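Local coordinates for microcin B17-processing protein McbB (PDB 6GRI) that is required, as part of the McbBCD synthetase complex, to process the inactive microcin B17 precursor McbA into the active peptide, at the interface of chains A and C and the interface of chains B and A. Coordinates in Å, arbitrary orientation; residue numbers count along the deposited sequence, not the author numbering. Chains: chain A/B, Microcin B17-processing protein McbB; chain C, Microcin B17-processing protein McbD.

Contact 1: the interface of chains A and C. Residues chain A 19, 51; chain C 155-158, 353.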
loop_
_atom_site.group_PDB
_atom_site.type_symbol
_atom_site.label_atom_id
_atom_site.label_comp_id
_atom_site.label_asym_id
_atom_site.label_seq_id
_atom_site.Cartn_x
_atom_site.Cartn_y
_atom_site.Cartn_z
ATOM N N GLU A 19 2.109 -2.848 -45.867
ATOM C CA GLU A 19 0.774 -3.251 -46.292
ATOM C C GLU A 19 0.791 -3.564 -47.781
ATOM O O GLU A 19 1.645 -3.055 -48.522
ATOM C CB GLU A 19 -0.232 -2.125 -46.017
ATOM C CG GLU A 19 -0.385 -1.737 -44.546
ATOM C CD GLU A 19 -1.250 -2.678 -43.717
ATOM O OE1 GLU A 19 -1.896 -3.602 -44.262
ATOM O OE2 GLU A 19 -1.300 -2.462 -42.490
ATOM N N ARG A 51 4.821 -10.653 -45.333
ATOM C CA ARG A 51 3.894 -9.914 -44.460
ATOM C C ARG A 51 3.651 -10.663 -43.136
ATOM O O ARG A 51 3.401 -10.036 -42.111
ATOM C CB ARG A 51 2.558 -9.629 -45.183
ATOM C CG ARG A 51 1.652 -8.643 -44.451
ATOM C CD ARG A 51 0.406 -8.254 -45.243
ATOM N NE ARG A 51 -0.567 -7.528 -44.408
ATOM C CZ ARG A 51 -1.636 -6.852 -44.853
ATOM N NH1 ARG A 51 -1.919 -6.773 -46.149
ATOM N NH2 ARG A 51 -2.439 -6.241 -43.984
ATOM N N GLY C 155 -4.386 1.578 -37.133
ATOM C CA GLY C 155 -3.109 0.879 -37.125
ATOM C C GLY C 155 -2.901 -0.008 -38.331
ATOM O O GLY C 155 -1.767 -0.318 -38.670
ATOM N N SER C 156 -3.987 -0.432 -38.969
ATOM C CA SER C 156 -3.932 -1.220 -40.206
ATOM C C SER C 156 -4.508 -0.386 -41.352
ATOM O O SER C 156 -5.465 0.354 -41.154
ATOM C CB SER C 156 -4.696 -2.540 -40.006
ATOM O OG SER C 156 -5.560 -2.865 -41.079
ATOM N N LEU C 157 -3.913 -0.488 -42.539
ATOM C CA LEU C 157 -4.387 0.255 -43.725
ATOM C C LEU C 157 -5.752 -0.227 -44.213
ATOM O O LEU C 157 -6.587 0.595 -44.589
ATOM C CB LEU C 157 -3.373 0.181 -44.873
ATOM C CG LEU C 157 -3.666 0.858 -46.214
ATOM C CD1 LEU C 157 -4.051 2.326 -46.074
ATOM C CD2 LEU C 157 -2.447 0.730 -47.111
ATOM N N ASN C 158 -5.980 -1.540 -44.210
ATOM C CA ASN C 158 -7.300 -2.062 -44.566
ATOM C C ASN C 158 -8.372 -1.553 -43.610
ATOM O O ASN C 158 -9.497 -1.267 -44.032
ATOM C CB ASN C 158 -7.331 -3.599 -44.638
ATOM C CG ASN C 158 -6.937 -4.127 -46.007
ATOM O OD1 ASN C 158 -5.894 -4.762 -46.159
ATOM N ND2 ASN C 158 -7.767 -3.852 -47.014
ATOM N N TRP C 353 -1.883 4.687 -39.744
ATOM C CA TRP C 353 -2.328 5.063 -41.070
ATOM C C TRP C 353 -3.451 6.061 -41.008
ATOM O O TRP C 353 -4.355 5.911 -40.192
ATOM C CB TRP C 353 -2.820 3.821 -41.793
ATOM C CG TRP C 353 -1.761 2.835 -42.051
ATOM C CD1 TRP C 353 -1.374 1.810 -41.238
ATOM C CD2 TRP C 353 -0.943 2.758 -43.217
ATOM N NE1 TRP C 353 -0.353 1.092 -41.829
ATOM C CE2 TRP C 353 -0.073 1.657 -43.047
ATOM C CE3 TRP C 353 -0.861 3.507 -44.395
ATOM C CZ2 TRP C 353 0.869 1.301 -44.011
ATOM C CZ3 TRP C 353 0.081 3.152 -45.349
ATOM C CH2 TRP C 353 0.927 2.057 -45.152
HETATM O O HOH W 1 1.001 -1.579 -40.959
#

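Contact 2: the interface of chains B and A. Residues chain B 17-19, 21, 30-32; chain A 218, 229-230, 232.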
loop_
_atom_site.group_PDB
_atom_site.type_symbol
_atom_site.label_atom_id
_atom_site.label_comp_id
_atom_site.label_asym_id
_atom_site.label_seq_id
_atom_site.Cartn_x
_atom_site.Cartn_y
_atom_site.Cartn_z
ATOM N N PRO B 17 13.500 33.389 -10.799
ATOM C CA PRO B 17 14.456 33.233 -11.886
ATOM C C PRO B 17 13.914 33.840 -13.164
ATOM O O PRO B 17 12.810 33.494 -13.588
ATOM C CB PRO B 17 14.595 31.704 -12.027
ATOM C CG PRO B 17 14.006 31.144 -10.787
ATOM C CD PRO B 17 12.897 32.091 -10.461
ATOM N N PHE B 18 14.663 34.781 -13.725
ATOM C CA PHE B 18 14.344 35.352 -15.025
ATOM C C PHE B 18 15.604 35.690 -15.778
ATOM O O PHE B 18 16.707 35.630 -15.244
ATOM C CB PHE B 18 13.438 36.597 -14.910
ATOM C CG PHE B 18 14.119 37.837 -14.369
ATOM C CD1 PHE B 18 14.193 38.071 -12.997
ATOM C CD2 PHE B 18 14.643 38.791 -15.229
ATOM C CE1 PHE B 18 14.804 39.212 -12.495
ATOM C CE2 PHE B 18 15.257 39.937 -14.733
ATOM C CZ PHE B 18 15.338 40.150 -13.362
ATOM N N GLU B 19 15.417 36.024 -17.040
ATOM C CA GLU B 19 16.482 36.559 -17.853
ATOM C C GLU B 19 15.957 37.766 -18.605
ATOM O O GLU B 19 14.753 37.921 -18.827
ATOM C CB GLU B 19 17.006 35.507 -18.828
ATOM C CG GLU B 19 17.636 34.285 -18.167
ATOM C CD GLU B 19 18.877 34.610 -17.359
ATOM O OE1 GLU B 19 19.615 35.549 -17.731
ATOM O OE2 GLU B 19 19.106 33.918 -16.343
ATOM N N ILE B 21 17.295 39.665 -22.107
ATOM C CA ILE B 21 18.218 39.510 -23.230
ATOM C C ILE B 21 17.886 40.541 -24.303
ATOM O O ILE B 21 16.711 40.814 -24.568
ATOM C CB ILE B 21 18.201 38.075 -23.799
ATOM C CG1 ILE B 21 16.770 37.526 -23.862
ATOM C CG2 ILE B 21 19.071 37.167 -22.945
ATOM C CD1 ILE B 21 16.617 36.296 -24.728
ATOM N N ILE B 30 12.212 36.919 -20.066
ATOM C CA ILE B 30 11.827 35.504 -20.044
ATOM C C ILE B 30 11.788 35.048 -18.581
ATOM O O ILE B 30 12.815 35.041 -17.905
ATOM C CB ILE B 30 12.808 34.653 -20.882
ATOM C CG1 ILE B 30 12.806 35.141 -22.336
ATOM C CG2 ILE B 30 12.427 33.180 -20.864
ATOM C CD1 ILE B 30 13.677 34.339 -23.285
ATOM N N THR B 31 10.593 34.693 -18.103
ATOM C CA THR B 31 10.389 34.181 -16.746
ATOM C C THR B 31 9.662 32.841 -16.791
ATOM O O THR B 31 9.184 32.422 -17.835
ATOM C CB THR B 31 9.548 35.149 -15.880
ATOM O OG1 THR B 31 8.167 35.049 -16.229
ATOM C CG2 THR B 31 9.990 36.589 -16.053
ATOM N N TYR B 32 9.559 32.181 -15.643
ATOM C CA TYR B 32 8.801 30.939 -15.542
ATOM C C TYR B 32 7.338 31.104 -15.919
ATOM O O TYR B 32 6.745 30.174 -16.428
ATOM C CB TYR B 32 8.884 30.329 -14.130
ATOM C CG TYR B 32 10.215 29.691 -13.735
ATOM C CD1 TYR B 32 11.121 29.202 -14.686
ATOM C CD2 TYR B 32 10.543 29.530 -12.397
ATOM C CE1 TYR B 32 12.313 28.605 -14.306
ATOM C CE2 TYR B 32 11.730 28.926 -12.016
ATOM C CZ TYR B 32 12.614 28.470 -12.975
ATOM O OH TYR B 32 13.803 27.882 -12.611
ATOM N N LEU A 218 7.501 33.239 -29.097
ATOM C CA LEU A 218 8.823 33.479 -28.503
ATOM C C LEU A 218 9.994 32.943 -29.323
ATOM O O LEU A 218 10.955 33.675 -29.553
ATOM C CB LEU A 218 8.914 32.915 -27.082
ATOM C CG LEU A 218 10.280 33.041 -26.392
ATOM C CD1 LEU A 218 10.731 34.492 -26.262
ATOM C CD2 LEU A 218 10.238 32.358 -25.038
ATOM N N LEU A 229 18.188 31.239 -26.634
ATOM C CA LEU A 229 17.275 31.083 -25.514
ATOM C C LEU A 229 18.124 30.644 -24.338
ATOM O O LEU A 229 18.663 29.534 -24.350
ATOM C CB LEU A 229 16.208 30.028 -25.818
ATOM C CG LEU A 229 15.219 29.698 -24.695
ATOM C CD1 LEU A 229 14.357 30.903 -24.358
ATOM C CD2 LEU A 229 14.351 28.512 -25.082
ATOM N N PRO A 230 18.263 31.508 -23.322
ATOM C CA PRO A 230 19.065 31.103 -22.184
ATOM C C PRO A 230 18.296 30.206 -21.214
ATOM O O PRO A 230 17.065 30.235 -21.144
ATOM C CB PRO A 230 19.427 32.433 -21.525
ATOM C CG PRO A 230 18.308 33.347 -21.869
ATOM C CD PRO A 230 17.678 32.849 -23.136
ATOM N N LEU A 232 17.168 29.562 -17.505
ATOM C CA LEU A 232 16.755 30.536 -16.496
ATOM C C LEU A 232 17.496 30.348 -15.170
ATOM O O LEU A 232 17.081 29.570 -14.299
ATOM C CB LEU A 232 15.233 30.517 -16.303
ATOM C CG LEU A 232 14.505 31.608 -17.081
ATOM C CD1 LEU A 232 14.804 31.545 -18.574
ATOM C CD2 LEU A 232 13.016 31.485 -16.808
#

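Contact 3: the interface of chains A and C. Residues chain A 199, 285, 287-288; chain C 59, 62, 67, 345.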
loop_
_atom_site.group_PDB
_atom_site.type_symbol
_atom_site.label_atom_id
_atom_site.label_comp_id
_atom_site.label_asym_id
_atom_site.label_seq_id
_atom_site.Cartn_x
_atom_site.Cartn_y
_atom_site.Cartn_z
ATOM N N ARG A 199 6.281 18.910 -33.189
ATOM C CA ARG A 199 5.159 18.261 -32.489
ATOM C C ARG A 199 4.746 19.021 -31.238
ATOM O O ARG A 199 3.562 19.033 -30.874
ATOM C CB ARG A 199 5.468 16.795 -32.151
ATOM C CG ARG A 199 5.498 15.904 -33.385
ATOM C CD ARG A 199 4.936 14.506 -33.188
ATOM N NE ARG A 199 4.507 13.910 -34.463
ATOM C CZ ARG A 199 3.333 14.123 -35.071
ATOM N NH1 ARG A 199 2.426 14.967 -34.579
ATOM N NH2 ARG A 199 3.070 13.489 -36.204
ATOM N N ILE A 285 7.642 10.357 -31.979
ATOM C CA ILE A 285 7.186 9.963 -33.318
ATOM C C ILE A 285 7.624 11.051 -34.280
ATOM O O ILE A 285 7.724 12.213 -33.880
ATOM C CB ILE A 285 5.652 9.775 -33.374
ATOM C CG1 ILE A 285 4.923 11.046 -32.938
ATOM C CG2 ILE A 285 5.235 8.594 -32.502
ATOM C CD1 ILE A 285 3.467 10.851 -32.565
ATOM N N TRP A 287 7.860 13.863 -37.443
ATOM C CA TRP A 287 6.973 14.736 -38.200
ATOM C C TRP A 287 7.114 14.308 -39.651
ATOM O O TRP A 287 8.226 14.102 -40.139
ATOM C CB TRP A 287 7.281 16.229 -37.994
ATOM C CG TRP A 287 6.039 17.005 -37.625
ATOM C CD1 TRP A 287 5.104 16.644 -36.692
ATOM C CD2 TRP A 287 5.599 18.255 -38.162
ATOM N NE1 TRP A 287 4.106 17.587 -36.608
ATOM C CE2 TRP A 287 4.380 18.590 -37.501
ATOM C CE3 TRP A 287 6.108 19.127 -39.120
ATOM C CZ2 TRP A 287 3.663 19.764 -37.785
ATOM C CZ3 TRP A 287 5.393 20.301 -39.406
ATOM C CH2 TRP A 287 4.182 20.606 -38.733
ATOM N N GLN A 288 5.979 14.131 -40.323
ATOM C CA GLN A 288 5.969 13.771 -41.737
ATOM C C GLN A 288 6.631 14.862 -42.585
ATOM O O GLN A 288 7.368 14.552 -43.513
ATOM C CB GLN A 288 4.543 13.538 -42.227
ATOM C CG GLN A 288 3.856 12.319 -41.632
ATOM C CD GLN A 288 2.403 12.200 -42.067
ATOM O OE1 GLN A 288 1.518 11.959 -41.239
ATOM N NE2 GLN A 288 2.146 12.374 -43.371
ATOM N N PHE C 59 -5.756 11.744 -33.000
ATOM C CA PHE C 59 -4.752 11.528 -34.054
ATOM C C PHE C 59 -5.280 11.957 -35.446
ATOM O O PHE C 59 -4.561 12.609 -36.208
ATOM C CB PHE C 59 -4.283 10.058 -34.090
ATOM C CG PHE C 59 -3.044 9.778 -33.278
ATOM C CD1 PHE C 59 -1.786 10.009 -33.815
ATOM C CD2 PHE C 59 -3.129 9.248 -32.003
ATOM C CE1 PHE C 59 -0.637 9.734 -33.093
ATOM C CE2 PHE C 59 -1.991 8.976 -31.267
ATOM C CZ PHE C 59 -0.741 9.218 -31.809
ATOM N N ARG C 62 -5.519 15.867 -35.631
ATOM C CA ARG C 62 -4.171 16.418 -35.670
ATOM C C ARG C 62 -3.578 16.368 -37.074
ATOM O O ARG C 62 -3.010 17.352 -37.545
ATOM C CB ARG C 62 -3.258 15.656 -34.713
ATOM C CG ARG C 62 -3.085 16.301 -33.351
ATOM C CD ARG C 62 -1.708 15.980 -32.799
ATOM N NE ARG C 62 -1.235 14.682 -33.267
ATOM C CZ ARG C 62 -0.181 14.042 -32.772
ATOM N NH1 ARG C 62 0.527 14.567 -31.774
ATOM N NH2 ARG C 62 0.160 12.871 -33.280
ATOM N N GLU C 67 -0.495 18.204 -40.364
ATOM C CA GLU C 67 0.611 17.338 -40.824
ATOM C C GLU C 67 0.550 16.930 -42.309
ATOM O O GLU C 67 1.193 15.947 -42.709
ATOM C CB GLU C 67 0.645 16.065 -39.955
ATOM C CG GLU C 67 0.899 16.324 -38.473
ATOM C CD GLU C 67 0.211 15.335 -37.539
ATOM O OE1 GLU C 67 0.020 14.153 -37.918
ATOM O OE2 GLU C 67 -0.122 15.750 -36.404
ATOM N N GLU C 345 2.825 6.966 -40.465
ATOM C CA GLU C 345 3.828 7.403 -39.489
ATOM C C GLU C 345 4.329 6.146 -38.801
ATOM O O GLU C 345 3.604 5.155 -38.742
ATOM C CB GLU C 345 3.212 8.337 -38.434
ATOM C CG GLU C 345 2.965 9.775 -38.875
ATOM C CD GLU C 345 2.006 10.519 -37.949
ATOM O OE1 GLU C 345 1.551 9.922 -36.949
ATOM O OE2 GLU C 345 1.691 11.700 -38.222
#

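Contact 1: the interface of chains A and C
A:Glu19 of McbB packs its side chain against C:Leu157 and the indole of C:Trp353 of McbD, at the point where helix 157-180 begins. CG stands anti to the carbonyl carbon and the chain then bends at chi2 (-78°), which lays the methylene against hydrophobic groups while the carboxylate turns toward the helix start. On one flank CG meets CB of C:Leu157 at 3.6 Å, and CB of A:Glu19 touches the branch methyl CD2 of the same leucine at 3.8 Å. The glutamate slides past the tryptophan in the opposite direction, the carboxylate plane turned 78° from the ring plane. CG lies over the rim of the benzo ring at CZ2, on the same face whose centre C:Leu157 CB covers, so leucine and tryptophan form a joint apolar wall. The carboxylate is divided between the two proteins. OE2 accepts a weak hydrogen bond, nearly straight, from the backbone N of C:Leu157 (3.3 Å), and it is 2.9 Å from the water 1 oxygen. That water lies in plane at the indole edge, 3.1 Å from NE1 of C:Trp353. OE1 points back to its own chain, forming a salt bridge of 2.7 Å with NH2 of A:Arg51. The helix start, expected to be partly positive, and the guanidinium may both favour a charged carboxylate. The site seats the start of McbB strand 19-22 against the YcaO-family subunit and appears to help join the two proteins.

Contact 2: the interface of chains B and A
A:Leu232, with 110 Å² of its surface hidden, pushes its two methyl groups into chain B where strand 26-31 runs out into B:Tyr32. CD2 meets CD1 of the B:Tyr32 ring at 3.6 Å, the leucine and tyrosine side chains sliding past each other in opposite directions, and it also touches the backbone of B:Thr31, 3.8 Å from CA. The other methyl, CD1, turns toward B:Ile30 and packs on the branch methyl CG2 at 3.7 Å, the two side chains crossing at about a right angle; it reaches the aliphatic CG of B:Glu19 as well. B:Ile30 (49 Å² buried) thereby serves two neighbours with two branches. Its CG1 is anti to the carbonyl carbon and the chain runs on extended (chi2 -177°), carrying CD1 away from A:Leu232 to CD1 of A:Leu229 at 3.7 Å, with A:Leu218 farther out. A:Pro230, hiding 50 Å², presents ring atoms CG and CD: CG lies alongside CG of B:Glu19 at 3.9 Å, while CD meets CD1 of B:Ile21 tip to tip at 3.9 Å. No polar pair across this patch comes within bonding reach, so the contact is one of shape and apolar packing. In the fold, the short segment 229-232 of chain A, following helix 215-224 and preceding helix 236-252, lies against neighbouring strands 18-23 and 26-31 near the N-terminus of chain B.

Contact 3: the interface of chains A and C
A:Arg199 reaches from helix 193-201 of McbB into a group of charged residues contributed by McbD. CB leads away from the helix with CG anti to the carbonyl carbon, and a bend at chi2 (-143°) directs the chain between A:Trp287 and A:Ile285. CG passes 3.4 Å from CD1 of the A:Trp287 indole, and CD runs beside CG1 of A:Ile285. NE then lies in plane at the indole edge, while CD1 of A:Trp287 covers one face of the guanidinium over its centre. At the tip the terminal nitrogens part. A:Arg199 NH1 makes a weak hydrogen bond and salt bridge to C:Glu67 OE2 at 3.2 Å, the carboxylate almost perpendicular (89°) to the guanidinium. NH1 also sits above the rim of the C:Arg62 guanidinium, the planes 21° apart; OE2 of C:Glu67, 3.5 Å from NE of C:Arg62, plausibly offsets this pairing of like charges. A:Arg199 NH2 meets C:Glu345 OE2 tip to tip at 3.0 Å, a salt bridge but not a hydrogen bond, as the N-H points elsewhere. A:Gln288 OE1 also approaches that oxygen, but both are acceptors as modelled, making its amide orientation doubtful. The site probably contributes electrostatically to joining McbB and McbD, bringing helix 193-201 to strand 339-347 and the end of helix 47-66.

Contacts 1 and 3 both join chain A to chain C, with the centres of their C-alpha atoms about 17 Å apart, and the successive McbD strands 350-358 and 339-347 contribute to contact 1 and contact 3 respectively. Contact 2 joins two McbB copies, its C-alpha centre about 29 Å from that of contact 3 and 45 Å from that of contact 1. Glu19 occurs in contacts 1 and 2 in different copies: in chain A it faces McbD, in chain B the other McbB. One N-terminal strand region thus serves two unlike partners, consistent with the McbB pair not being an exact two-fold and suggesting that the copies occupy different places in the assembly.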